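Local coordinates for protein Glp_546_48378_50642 (Giardia intestinalis, PDB 2QVW) that cleaves double-stranded RNA in the RNA interference pathway, releasing small interfering RNAs of 21 to 23 base pairs that direct destruction of matching RNAs, at residues Met92-Thr98 with Arg314-Arg320; Ser169-Gly175 with Val215-Leu220; Pro544-Val548 with Pro561-Val565; Leu691-Arg697 with His747-Gln751. All coordinates share one frame; numbering follows the deposited sequence.

Contact 1 of 4, residues Met92-Thr98 with Arg314-Arg320. With MN (manganese (II) ion), chain I.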
loop_
_atom_site.group_PDB
_atom_site.type_symbol
_atom_site.label_atom_id
_atom_site.label_comp_id
_atom_site.label_asym_id
_atom_site.label_seq_id
_atom_site.Cartn_x
_atom_site.Cartn_y
_atom_site.Cartn_z
ATOM N N MET A 92 18.856 -2.192 18.590
ATOM C CA MET A 92 17.516 -2.711 18.830
ATOM C C MET A 92 17.446 -4.213 19.023
ATOM O O MET A 92 18.051 -4.976 18.270
ATOM C CB MET A 92 16.617 -2.389 17.658
ATOM C CG MET A 92 16.131 -0.977 17.552
ATOM S SD MET A 92 15.024 -0.899 16.131
ATOM C CE MET A 92 13.663 -1.919 16.675
ATOM N N PRO A 93 16.700 -4.662 20.041
ATOM C CA PRO A 93 16.595 -6.107 20.249
ATOM C C PRO A 93 15.623 -6.577 19.170
ATOM O O PRO A 93 14.743 -5.815 18.764
ATOM C CB PRO A 93 16.028 -6.214 21.665
ATOM C CG PRO A 93 15.244 -4.953 21.817
ATOM C CD PRO A 93 16.128 -3.917 21.175
ATOM N N HIS A 94 15.777 -7.806 18.693
ATOM C CA HIS A 94 14.916 -8.311 17.623
ATOM C C HIS A 94 13.412 -8.193 17.858
ATOM O O HIS A 94 12.665 -7.891 16.932
ATOM C CB HIS A 94 15.264 -9.772 17.322
ATOM C CG HIS A 94 16.660 -9.970 16.822
ATOM N ND1 HIS A 94 17.141 -11.201 16.430
ATOM C CD2 HIS A 94 17.676 -9.092 16.645
ATOM C CE1 HIS A 94 18.393 -11.072 16.031
ATOM N NE2 HIS A 94 18.741 -9.802 16.152
ATOM N N ASN A 95 12.978 -8.434 19.092
ATOM C CA ASN A 95 11.561 -8.382 19.451
ATOM C C ASN A 95 10.884 -7.051 19.141
ATOM O O ASN A 95 9.660 -6.937 19.184
ATOM C CB ASN A 95 11.391 -8.679 20.938
ATOM C CG ASN A 95 12.046 -7.642 21.812
ATOM O OD1 ASN A 95 13.266 -7.507 21.816
ATOM N ND2 ASN A 95 11.238 -6.889 22.548
ATOM N N GLU A 96 11.686 -6.044 18.832
ATOM C CA GLU A 96 11.153 -4.731 18.539
ATOM C C GLU A 96 11.043 -4.378 17.064
ATOM O O GLU A 96 10.934 -3.204 16.715
ATOM C CB GLU A 96 11.983 -3.673 19.242
ATOM C CG GLU A 96 11.406 -3.242 20.546
ATOM C CD GLU A 96 12.232 -2.176 21.188
ATOM O OE1 GLU A 96 13.310 -2.516 21.712
ATOM O OE2 GLU A 96 11.815 -1.001 21.152
ATOM N N TYR A 97 11.077 -5.385 16.199
ATOM C CA TYR A 97 10.943 -5.153 14.768
ATOM C C TYR A 97 9.547 -5.620 14.359
ATOM O O TYR A 97 8.885 -6.347 15.104
ATOM C CB TYR A 97 12.004 -5.927 13.975
ATOM C CG TYR A 97 13.434 -5.467 14.184
ATOM C CD1 TYR A 97 14.101 -5.718 15.382
ATOM C CD2 TYR A 97 14.115 -4.777 13.186
ATOM C CE1 TYR A 97 15.412 -5.289 15.580
ATOM C CE2 TYR A 97 15.425 -4.342 13.371
ATOM C CZ TYR A 97 16.072 -4.596 14.570
ATOM O OH TYR A 97 17.367 -4.137 14.768
ATOM N N THR A 98 9.103 -5.199 13.180
ATOM C CA THR A 98 7.786 -5.577 12.692
ATOM C C THR A 98 7.796 -7.043 12.271
ATOM O O THR A 98 6.752 -7.700 12.224
ATOM C CB THR A 98 7.374 -4.711 11.505
ATOM O OG1 THR A 98 7.471 -3.331 11.877
ATOM C CG2 THR A 98 5.943 -5.023 11.097
ATOM N N ARG A 314 1.491 -3.325 23.998
ATOM C CA ARG A 314 2.653 -2.463 23.896
ATOM C C ARG A 314 2.723 -1.868 22.496
ATOM O O ARG A 314 2.958 -0.674 22.332
ATOM C CB ARG A 314 3.920 -3.269 24.179
ATOM C CG ARG A 314 4.116 -4.447 23.245
ATOM C CD ARG A 314 5.400 -5.167 23.564
ATOM N NE ARG A 314 6.509 -4.229 23.666
ATOM C CZ ARG A 314 7.765 -4.581 23.919
ATOM N NH1 ARG A 314 8.074 -5.860 24.094
ATOM N NH2 ARG A 314 8.712 -3.653 24.006
ATOM N N GLY A 315 2.514 -2.709 21.488
ATOM C CA GLY A 315 2.567 -2.239 20.120
ATOM C C GLY A 315 2.856 -3.337 19.116
ATOM O O GLY A 315 3.002 -4.504 19.467
ATOM N N LEU A 316 2.937 -2.953 17.851
ATOM C CA LEU A 316 3.209 -3.898 16.781
ATOM C C LEU A 316 4.701 -4.178 16.730
ATOM O O LEU A 316 5.139 -5.320 16.871
ATOM C CB LEU A 316 2.751 -3.321 15.436
ATOM C CG LEU A 316 2.694 -4.283 14.249
ATOM C CD1 LEU A 316 1.739 -5.425 14.553
ATOM C CD2 LEU A 316 2.243 -3.535 13.021
ATOM N N ALA A 317 5.475 -3.122 16.519
ATOM C CA ALA A 317 6.920 -3.231 16.453
ATOM C C ALA A 317 7.499 -2.522 17.668
ATOM O O ALA A 317 8.001 -1.399 17.560
ATOM C CB ALA A 317 7.426 -2.586 15.181
ATOM N N GLY A 318 7.431 -3.186 18.819
ATOM C CA GLY A 318 7.923 -2.596 20.044
ATOM C C GLY A 318 6.737 -1.939 20.710
ATOM O O GLY A 318 5.737 -2.607 20.969
ATOM N N TRP A 319 6.834 -0.639 20.977
ATOM C CA TRP A 319 5.739 0.088 21.612
ATOM C C TRP A 319 5.004 0.853 20.539
ATOM O O TRP A 319 3.868 1.285 20.724
ATOM C CB TRP A 319 6.268 1.073 22.653
ATOM C CG TRP A 319 7.028 0.422 23.769
ATOM C CD1 TRP A 319 8.252 -0.182 23.686
ATOM C CD2 TRP A 319 6.605 0.286 25.132
ATOM N NE1 TRP A 319 8.618 -0.686 24.915
ATOM C CE2 TRP A 319 7.625 -0.413 25.819
ATOM C CE3 TRP A 319 5.468 0.686 25.840
ATOM C CZ2 TRP A 319 7.533 -0.721 27.182
ATOM C CZ3 TRP A 319 5.380 0.379 27.194
ATOM C CH2 TRP A 319 6.407 -0.315 27.850
ATOM N N ARG A 320 5.668 0.993 19.401
ATOM C CA ARG A 320 5.120 1.723 18.268
ATOM C C ARG A 320 4.243 0.906 17.318
ATOM O O ARG A 320 4.455 -0.293 17.120
ATOM C CB ARG A 320 6.273 2.349 17.496
ATOM C CG ARG A 320 7.386 1.379 17.206
ATOM C CD ARG A 320 8.474 2.022 16.373
ATOM N NE ARG A 320 9.457 1.020 15.991
ATOM C CZ ARG A 320 10.280 0.439 16.852
ATOM N NH1 ARG A 320 10.236 0.777 18.138
ATOM N NH2 ARG A 320 11.125 -0.493 16.438
HETATM MN MN MN I . 20.869 -8.985 16.892
#
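M92 and R320 approach from opposite directions, the methyl CE lying at the edge of the guanidinium, with M92 SD 3.9 Å from R320 NH2. The thioether bends at its last torsion (chi3 66°), which also brings CE over one face of the Y97 ring. H94 opens a short 3-10 turn (94-95), closed by E96 N to P93 O (3.1 Å), and its NE2 binds a manganese ion at 2.4 Å on the side remote from R314-R320. N95 lies on this turn; the side chains of N95 and R314 cross at about a right angle, with the amide and guanidinium planes 49° apart. E96 packs against glycine backbone, with E96 CG 3.6 Å from G318 CA. Its carboxylate makes only a long salt bridge to R320, E96 OE2 to R320 NH1 3.8 Å; the stronger partner is K272. At T98 the hydroxyl OG1 lies 3.4 Å from the A317 methyl CB and is hydrogen-bonded to Y299 and D276. A317 sits on a turn held by A317 N to R320 O, 3.1 Å. No hydrogen bond joins the segments; E96 and T98 are instead tied to K272 and D276 of helix 267-284. R320 opens strand 320-322, so the contact belongs to the place where chain from the RNase III range returns to form an edge strand of the antiparallel sheet of the N-terminal domain.

Contact 2 of 4, residues Ser169-Gly175 with Val215-Leu220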
loop_
_atom_site.group_PDB
_atom_site.type_symbol
_atom_site.label_atom_id
_atom_site.label_comp_id
_atom_site.label_asym_id
_atom_site.label_seq_id
_atom_site.Cartn_x
_atom_site.Cartn_y
_atom_site.Cartn_z
ATOM N N SER A 169 19.536 12.777 34.930
ATOM C CA SER A 169 18.105 12.576 35.061
ATOM C C SER A 169 17.436 13.925 34.933
ATOM O O SER A 169 17.999 14.946 35.322
ATOM C CB SER A 169 17.773 11.946 36.404
ATOM O OG SER A 169 18.300 10.633 36.479
ATOM N N LEU A 170 16.235 13.925 34.374
ATOM C CA LEU A 170 15.496 15.156 34.158
ATOM C C LEU A 170 14.371 15.316 35.165
ATOM O O LEU A 170 13.771 14.335 35.614
ATOM C CB LEU A 170 14.925 15.164 32.744
ATOM C CG LEU A 170 15.891 14.731 31.634
ATOM C CD1 LEU A 170 15.150 14.608 30.318
ATOM C CD2 LEU A 170 17.028 15.730 31.515
ATOM N N TYR A 171 14.094 16.567 35.522
ATOM C CA TYR A 171 13.043 16.893 36.480
ATOM C C TYR A 171 12.397 18.210 36.083
ATOM O O TYR A 171 12.956 18.981 35.307
ATOM C CB TYR A 171 13.609 17.042 37.901
ATOM C CG TYR A 171 14.338 15.838 38.473
ATOM C CD1 TYR A 171 15.636 15.511 38.062
ATOM C CD2 TYR A 171 13.753 15.060 39.474
ATOM C CE1 TYR A 171 16.336 14.446 38.637
ATOM C CE2 TYR A 171 14.446 13.994 40.057
ATOM C CZ TYR A 171 15.736 13.698 39.631
ATOM O OH TYR A 171 16.430 12.667 40.214
ATOM N N VAL A 172 11.217 18.461 36.632
ATOM C CA VAL A 172 10.492 19.694 36.356
ATOM C C VAL A 172 10.321 20.472 37.652
ATOM O O VAL A 172 9.582 20.049 38.545
ATOM C CB VAL A 172 9.101 19.408 35.760
ATOM C CG1 VAL A 172 8.425 18.300 36.530
ATOM C CG2 VAL A 172 8.248 20.669 35.807
ATOM N N VAL A 173 11.010 21.606 37.756
ATOM C CA VAL A 173 10.934 22.436 38.954
ATOM C C VAL A 173 9.510 22.857 39.294
ATOM O O VAL A 173 8.775 23.354 38.437
ATOM C CB VAL A 173 11.803 23.702 38.809
ATOM C CG1 VAL A 173 11.415 24.729 39.862
ATOM C CG2 VAL A 173 13.267 23.332 38.958
ATOM N N LEU A 174 9.124 22.646 40.547
ATOM C CA LEU A 174 7.794 23.018 41.013
ATOM C C LEU A 174 7.922 24.217 41.934
ATOM O O LEU A 174 6.950 24.931 42.182
ATOM C CB LEU A 174 7.138 21.866 41.775
ATOM C CG LEU A 174 6.832 20.607 40.969
ATOM C CD1 LEU A 174 6.198 19.575 41.873
ATOM C CD2 LEU A 174 5.899 20.954 39.818
ATOM N N GLY A 175 9.131 24.431 42.440
ATOM C CA GLY A 175 9.360 25.553 43.324
ATOM C C GLY A 175 10.346 25.253 44.429
ATOM O O GLY A 175 10.524 24.101 44.825
ATOM N N VAL A 215 15.054 22.096 46.378
ATOM C CA VAL A 215 14.218 22.267 45.192
ATOM C C VAL A 215 13.171 21.158 45.159
ATOM O O VAL A 215 13.486 19.992 45.385
ATOM C CB VAL A 215 15.063 22.179 43.897
ATOM C CG1 VAL A 215 14.199 22.455 42.689
ATOM C CG2 VAL A 215 16.204 23.161 43.951
ATOM N N ALA A 216 11.926 21.525 44.872
ATOM C CA ALA A 216 10.830 20.563 44.812
ATOM C C ALA A 216 10.357 20.378 43.378
ATOM O O ALA A 216 9.649 21.220 42.847
ATOM C CB ALA A 216 9.678 21.047 45.683
ATOM N N ALA A 217 10.743 19.270 42.760
ATOM C CA ALA A 217 10.366 18.987 41.377
ATOM C C ALA A 217 9.961 17.528 41.159
ATOM O O ALA A 217 10.265 16.654 41.976
ATOM C CB ALA A 217 11.522 19.337 40.452
ATOM N N VAL A 218 9.288 17.268 40.039
ATOM C CA VAL A 218 8.840 15.916 39.704
ATOM C C VAL A 218 9.689 15.263 38.613
ATOM O O VAL A 218 9.843 15.796 37.520
ATOM C CB VAL A 218 7.382 15.922 39.233
ATOM C CG1 VAL A 218 6.873 14.498 39.127
ATOM C CG2 VAL A 218 6.536 16.719 40.196
ATOM N N ARG A 219 10.235 14.097 38.916
ATOM C CA ARG A 219 11.063 13.379 37.964
ATOM C C ARG A 219 10.230 13.077 36.734
ATOM O O ARG A 219 9.151 12.489 36.830
ATOM C CB ARG A 219 11.575 12.083 38.595
ATOM C CG ARG A 219 12.552 11.308 37.750
ATOM C CD ARG A 219 13.823 11.046 38.520
ATOM N NE ARG A 219 14.521 9.862 38.044
ATOM C CZ ARG A 219 13.993 8.644 38.052
ATOM N NH1 ARG A 219 12.759 8.460 38.510
ATOM N NH2 ARG A 219 14.701 7.612 37.610
ATOM N N LEU A 220 10.740 13.482 35.576
ATOM C CA LEU A 220 10.057 13.282 34.300
ATOM C C LEU A 220 9.373 11.923 34.124
ATOM O O LEU A 220 8.307 11.852 33.522
ATOM C CB LEU A 220 11.037 13.514 33.150
ATOM C CG LEU A 220 10.406 13.775 31.783
ATOM C CD1 LEU A 220 9.522 15.003 31.871
ATOM C CD2 LEU A 220 11.486 13.980 30.738
#
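The Y171 ring and the R219 guanidinium, the two flat groups here, lie in planes 47° apart, and neither stacks on the other. It is the aliphatic part of R219 that approaches the ring, obliquely, with R219 CD 3.4 Å from Y171 CE2. R219 leaves the backbone with CG opposite N (chi1 -175°) and then bends at chi2, so that CB and CD both follow the ring while the charged end runs on past the hydroxyl. S169 OG stands at the edge of that guanidinium, near its plane and 4.2 Å from R219 NE, while R219 NH1 forms a salt bridge with D221 and has R242 nearby. A217 CB continues the same face of the sheet beside Y171 CB. These residues lie on neighbouring antiparallel strands in the middle of the five-stranded sheet of the PAZ domain, a fold whose barrel is related to SH3 and which in Dicers receives the end of the RNA duplex. Backbone bonds join the strands: L220 N to L170 O (3.1 Å) and V172 N to V218 O (3.1 Å). V172 and V218 are paired on the opposite face, side by side and pointing the same way, with V172 CG1 3.7 Å from V218 CB. Further along, L174 and G175 both face A216 in a classic beta bulge, and A216 N donates to G175 O at 2.9 Å. Past the other end, L170 CD1 reaches L220 CD2 at 3.7 Å, and both leucines rest on V261 of helix 260-264.

Contact 3 of 4, residues Pro544-Val548 with Pro561-Val565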
loop_
_atom_site.group_PDB
_atom_site.type_symbol
_atom_site.label_atom_id
_atom_site.label_comp_id
_atom_site.label_asym_id
_atom_site.label_seq_id
_atom_site.Cartn_x
_atom_site.Cartn_y
_atom_site.Cartn_z
ATOM N N PRO A 544 -7.279 -11.201 -29.167
ATOM C CA PRO A 544 -7.950 -9.981 -29.637
ATOM C C PRO A 544 -9.389 -9.711 -29.202
ATOM O O PRO A 544 -9.687 -8.607 -28.744
ATOM C CB PRO A 544 -7.821 -10.088 -31.160
ATOM C CG PRO A 544 -7.907 -11.562 -31.378
ATOM C CD PRO A 544 -7.003 -12.102 -30.299
ATOM N N GLY A 545 -10.275 -10.694 -29.356
ATOM C CA GLY A 545 -11.660 -10.481 -28.977
ATOM C C GLY A 545 -12.522 -11.723 -28.857
ATOM O O GLY A 545 -12.011 -12.838 -28.796
ATOM N N PHE A 546 -13.837 -11.538 -28.839
ATOM C CA PHE A 546 -14.753 -12.659 -28.692
ATOM C C PHE A 546 -15.916 -12.585 -29.662
ATOM O O PHE A 546 -16.114 -11.567 -30.334
ATOM C CB PHE A 546 -15.281 -12.689 -27.263
ATOM C CG PHE A 546 -15.841 -11.368 -26.801
ATOM C CD1 PHE A 546 -17.180 -11.053 -27.014
ATOM C CD2 PHE A 546 -15.015 -10.412 -26.201
ATOM C CE1 PHE A 546 -17.690 -9.806 -26.641
ATOM C CE2 PHE A 546 -15.516 -9.162 -25.824
ATOM C CZ PHE A 546 -16.852 -8.861 -26.046
ATOM N N TYR A 547 -16.691 -13.667 -29.728
ATOM C CA TYR A 547 -17.844 -13.734 -30.620
ATOM C C TYR A 547 -19.103 -13.569 -29.810
ATOM O O TYR A 547 -19.126 -13.924 -28.639
ATOM C CB TYR A 547 -17.932 -15.092 -31.313
ATOM C CG TYR A 547 -16.634 -15.644 -31.823
ATOM C CD1 TYR A 547 -15.881 -14.958 -32.773
ATOM C CD2 TYR A 547 -16.152 -16.857 -31.350
ATOM C CE1 TYR A 547 -14.679 -15.469 -33.236
ATOM C CE2 TYR A 547 -14.951 -17.377 -31.807
ATOM C CZ TYR A 547 -14.223 -16.679 -32.744
ATOM O OH TYR A 547 -13.031 -17.200 -33.176
ATOM N N VAL A 548 -20.145 -13.040 -30.444
ATOM C CA VAL A 548 -21.450 -12.866 -29.807
ATOM C C VAL A 548 -22.397 -13.812 -30.556
ATOM O O VAL A 548 -23.330 -13.380 -31.237
ATOM C CB VAL A 548 -21.948 -11.405 -29.909
ATOM C CG1 VAL A 548 -21.382 -10.590 -28.765
ATOM C CG2 VAL A 548 -21.515 -10.789 -31.231
ATOM N N PRO A 561 -20.129 -9.789 -35.859
ATOM C CA PRO A 561 -18.717 -10.190 -35.913
ATOM C C PRO A 561 -18.053 -10.524 -34.563
ATOM O O PRO A 561 -18.710 -10.924 -33.606
ATOM C CB PRO A 561 -18.070 -8.984 -36.566
ATOM C CG PRO A 561 -18.771 -7.864 -35.849
ATOM C CD PRO A 561 -20.235 -8.315 -35.807
ATOM N N THR A 562 -16.735 -10.335 -34.508
ATOM C CA THR A 562 -15.935 -10.612 -33.315
ATOM C C THR A 562 -15.443 -9.314 -32.683
ATOM O O THR A 562 -14.623 -8.596 -33.262
ATOM C CB THR A 562 -14.709 -11.477 -33.661
ATOM O OG1 THR A 562 -15.142 -12.668 -34.332
ATOM C CG2 THR A 562 -13.951 -11.858 -32.399
ATOM N N ILE A 563 -15.937 -9.025 -31.484
ATOM C CA ILE A 563 -15.553 -7.804 -30.790
ATOM C C ILE A 563 -14.101 -7.804 -30.306
ATOM O O ILE A 563 -13.644 -8.759 -29.676
ATOM C CB ILE A 563 -16.451 -7.541 -29.570
ATOM C CG1 ILE A 563 -17.919 -7.505 -29.989
ATOM C CG2 ILE A 563 -16.091 -6.211 -28.950
ATOM C CD1 ILE A 563 -18.498 -8.860 -30.303
ATOM N N PRO A 564 -13.355 -6.728 -30.606
ATOM C CA PRO A 564 -11.959 -6.630 -30.186
ATOM C C PRO A 564 -11.777 -5.913 -28.856
ATOM O O PRO A 564 -12.310 -4.825 -28.648
ATOM C CB PRO A 564 -11.317 -5.863 -31.335
ATOM C CG PRO A 564 -12.380 -4.909 -31.705
ATOM C CD PRO A 564 -13.625 -5.780 -31.703
ATOM N N VAL A 565 -11.020 -6.538 -27.960
ATOM C CA VAL A 565 -10.716 -5.974 -26.649
ATOM C C VAL A 565 -9.368 -5.270 -26.769
ATOM O O VAL A 565 -8.325 -5.915 -26.876
ATOM C CB VAL A 565 -10.622 -7.081 -25.585
ATOM C CG1 VAL A 565 -10.082 -6.519 -24.289
ATOM C CG2 VAL A 565 -11.994 -7.699 -25.373
#
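F546 and I563 form the hydrophobic centre of this pairing, a phenyl ring set against a branched aliphatic chain on the same face of the sheet. From F546 CB the ring departs with CG wedged between the backbone N and the carbonyl carbon (chi1 51°), which folds it back against the opposing strand. CD1 and CE1 run beside the end of I563, with F546 CE1 3.9 Å from I563 CD1. On the other flank F546 CD2 lies 4.1 Å from V565 CG2 and F546 CE2 meets the same methyl at 3.8 Å, at the ring edge and near its plane. The tip, CZ, reaches I563 CB, and this carbon rides over one face in a CH-pi contact, 4.1 Å from the ring centroid and 23° off the normal. I563 CD1 extends beyond the ring to V548 CG1 (3.7 Å), the two side chains crossing at about a right angle. Y547 and T562 run side by side on the opposite face. F546 and I563 are also a hydrogen-bonded pair: F546 N donates to I563 O, a bond whose geometry is less certain in the model, and I563 N returns a weak bond to F546 O. V565 N also donates to P544 O, nearly straight at 163°. Helix 330-356 adjoins F546 through L354, while P564 touches L597 and F633 of two other helices. Together the strands form a small two-stranded antiparallel beta hairpin with a partly unmodelled connecting loop, lodged among helices; Y547 lies against P358 and D359, which bind a manganese ion.

Contact 4 of 4, residues Leu691-Arg697 with His747-Gln751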
loop_
_atom_site.group_PDB
_atom_site.type_symbol
_atom_site.label_atom_id
_atom_site.label_comp_id
_atom_site.label_asym_id
_atom_site.label_seq_id
_atom_site.Cartn_x
_atom_site.Cartn_y
_atom_site.Cartn_z
ATOM N N LEU A 691 -29.590 0.384 -11.618
ATOM C CA LEU A 691 -28.973 0.512 -12.935
ATOM C C LEU A 691 -30.018 0.707 -14.027
ATOM O O LEU A 691 -29.809 1.457 -14.980
ATOM C CB LEU A 691 -28.132 -0.732 -13.242
ATOM C CG LEU A 691 -27.026 -1.064 -12.239
ATOM C CD1 LEU A 691 -26.371 -2.372 -12.610
ATOM C CD2 LEU A 691 -26.011 0.042 -12.216
ATOM N N GLY A 692 -31.145 0.026 -13.882
ATOM C CA GLY A 692 -32.202 0.134 -14.865
ATOM C C GLY A 692 -32.723 1.546 -15.010
ATOM O O GLY A 692 -32.824 2.058 -16.122
ATOM N N ARG A 693 -33.064 2.169 -13.886
ATOM C CA ARG A 693 -33.572 3.535 -13.880
ATOM C C ARG A 693 -32.621 4.450 -14.639
ATOM O O ARG A 693 -33.055 5.356 -15.350
ATOM C CB ARG A 693 -33.704 4.052 -12.452
ATOM C CG ARG A 693 -34.582 3.236 -11.532
ATOM C CD ARG A 693 -34.660 3.955 -10.201
ATOM N NE ARG A 693 -35.633 3.381 -9.281
ATOM C CZ ARG A 693 -36.324 4.099 -8.397
ATOM N NH1 ARG A 693 -36.152 5.416 -8.320
ATOM N NH2 ARG A 693 -37.182 3.503 -7.581
ATOM N N LEU A 694 -31.323 4.212 -14.471
ATOM C CA LEU A 694 -30.297 5.007 -15.138
ATOM C C LEU A 694 -30.498 4.898 -16.633
ATOM O O LEU A 694 -30.518 5.900 -17.340
ATOM C CB LEU A 694 -28.892 4.508 -14.776
ATOM C CG LEU A 694 -28.435 4.574 -13.310
ATOM C CD1 LEU A 694 -27.041 4.002 -13.184
ATOM C CD2 LEU A 694 -28.448 6.009 -12.820
ATOM N N THR A 695 -30.649 3.663 -17.097
ATOM C CA THR A 695 -30.868 3.354 -18.506
ATOM C C THR A 695 -32.040 4.139 -19.092
ATOM O O THR A 695 -32.084 4.408 -20.292
ATOM C CB THR A 695 -31.170 1.866 -18.674
ATOM O OG1 THR A 695 -30.074 1.098 -18.170
ATOM C CG2 THR A 695 -31.406 1.538 -20.128
ATOM N N LYS A 696 -32.993 4.496 -18.232
ATOM C CA LYS A 696 -34.177 5.237 -18.645
ATOM C C LYS A 696 -33.929 6.736 -18.751
ATOM O O LYS A 696 -34.601 7.432 -19.514
ATOM C CB LYS A 696 -35.316 4.977 -17.662
ATOM C CG LYS A 696 -35.709 3.519 -17.557
ATOM C CD LYS A 696 -36.783 3.333 -16.511
ATOM C CE LYS A 696 -37.141 1.872 -16.338
ATOM N NZ LYS A 696 -38.166 1.712 -15.268
ATOM N N ARG A 697 -32.969 7.235 -17.984
ATOM C CA ARG A 697 -32.649 8.654 -18.010
ATOM C C ARG A 697 -32.152 9.102 -19.374
ATOM O O ARG A 697 -31.865 10.280 -19.589
ATOM C CB ARG A 697 -31.605 8.968 -16.950
ATOM C CG ARG A 697 -32.130 8.807 -15.547
ATOM C CD ARG A 697 -31.035 9.077 -14.535
ATOM N NE ARG A 697 -31.502 8.848 -13.175
ATOM C CZ ARG A 697 -30.704 8.810 -12.118
ATOM N NH1 ARG A 697 -29.396 8.984 -12.270
ATOM N NH2 ARG A 697 -31.214 8.601 -10.911
ATOM N N HIS A 747 -22.560 8.926 -13.287
ATOM C CA HIS A 747 -23.929 8.428 -13.296
ATOM C C HIS A 747 -24.299 7.421 -12.209
ATOM O O HIS A 747 -25.371 7.523 -11.604
ATOM C CB HIS A 747 -24.229 7.833 -14.674
ATOM C CG HIS A 747 -23.798 8.705 -15.809
ATOM N ND1 HIS A 747 -24.216 10.011 -15.941
ATOM C CD2 HIS A 747 -22.949 8.476 -16.837
ATOM C CE1 HIS A 747 -23.640 10.548 -17.002
ATOM N NE2 HIS A 747 -22.866 9.640 -17.564
ATOM N N VAL A 748 -23.417 6.460 -11.963
ATOM C CA VAL A 748 -23.684 5.420 -10.978
ATOM C C VAL A 748 -23.232 5.726 -9.567
ATOM O O VAL A 748 -23.933 5.406 -8.613
ATOM C CB VAL A 748 -23.040 4.083 -11.398
ATOM C CG1 VAL A 748 -23.523 2.968 -10.481
ATOM C CG2 VAL A 748 -23.375 3.772 -12.851
ATOM N N LEU A 749 -22.057 6.330 -9.428
ATOM C CA LEU A 749 -21.523 6.659 -8.108
ATOM C C LEU A 749 -22.578 7.367 -7.267
ATOM O O LEU A 749 -22.812 7.007 -6.120
ATOM C CB LEU A 749 -20.284 7.549 -8.239
ATOM C CG LEU A 749 -19.332 7.600 -7.043
ATOM C CD1 LEU A 749 -18.083 8.374 -7.429
ATOM C CD2 LEU A 749 -20.017 8.241 -5.851
ATOM N N PRO A 750 -23.231 8.387 -7.837
ATOM C CA PRO A 750 -24.266 9.140 -7.130
ATOM C C PRO A 750 -25.372 8.295 -6.485
ATOM O O PRO A 750 -25.965 8.705 -5.490
ATOM C CB PRO A 750 -24.807 10.065 -8.217
ATOM C CG PRO A 750 -23.591 10.353 -9.027
ATOM C CD PRO A 750 -22.973 8.984 -9.162
ATOM N N GLN A 751 -25.645 7.121 -7.042
ATOM C CA GLN A 751 -26.700 6.260 -6.516
ATOM C C GLN A 751 -26.343 5.454 -5.282
ATOM O O GLN A 751 -27.216 4.848 -4.671
ATOM C CB GLN A 751 -27.185 5.303 -7.602
ATOM C CG GLN A 751 -27.712 5.994 -8.838
ATOM C CD GLN A 751 -28.718 7.073 -8.500
ATOM O OE1 GLN A 751 -29.701 6.823 -7.793
ATOM N NE2 GLN A 751 -28.481 8.282 -9.002
#
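L694 leaves its helix toward the other segment and meets V748 with the two side chains crossing at about a right angle, L694 CD1 3.7 Å from V748 CG2. Its second methyl, CD2, takes a different course: it lies 3.6 Å from the carbonyl oxygen H747 O and 4.0 Å from Q751 CG, as L694 and Q751 slide past each other in opposite directions. The two methyls of L694 thus meet different neighbours. L691, a turn earlier, adds a looser touch, its CD2 4.2 Å from V748 CG1. At the outer side R697 reaches across as an extended chain, while Q751 bends at chi2 (-50°) to bring its amide to the edge of the guanidinium, with the orientation of the amide uncertain. The two groups approach from opposite directions, their planes 74° apart. The imidazole of H747 leads away and is hydrogen-bonded to the carbonyl of L622. F724 of helix 718-735 packs on both L694 and V748, completing the core in which helix 688-696 meets the end of helix 737-748. The side chain of L691 lies about 5 Å from a bound manganese ion and close to E725, one of the metal ligands of this RNase III domain. The chemistry is thus mainly apolar, with R697 and Q751 at its more exposed side, which suggests that the fit of the helix ends beside the metal site rests largely on apolar contact.

How the contacts relate
Contact 2 is nested within the loop of chain closed by contact 1, and contacts 3 and 4 follow in series. Contacts 1 and 2 lie on the same side of the chain's centre, their centres 30 Å apart: one joins the N-terminal domain to chain of the first RNase III range, the other pairs central strands of the PAZ domain. Contacts 3 and 4, 27 Å apart between centres, sit among the RNase III helices, each near a bound manganese ion. Contacts 2 and 3 are 80 Å apart between centres. No two contacts touch. Such an elongated molecule is consistent with the distance from PAZ domain to nuclease metal sites setting the RNA product length, as in Dicers.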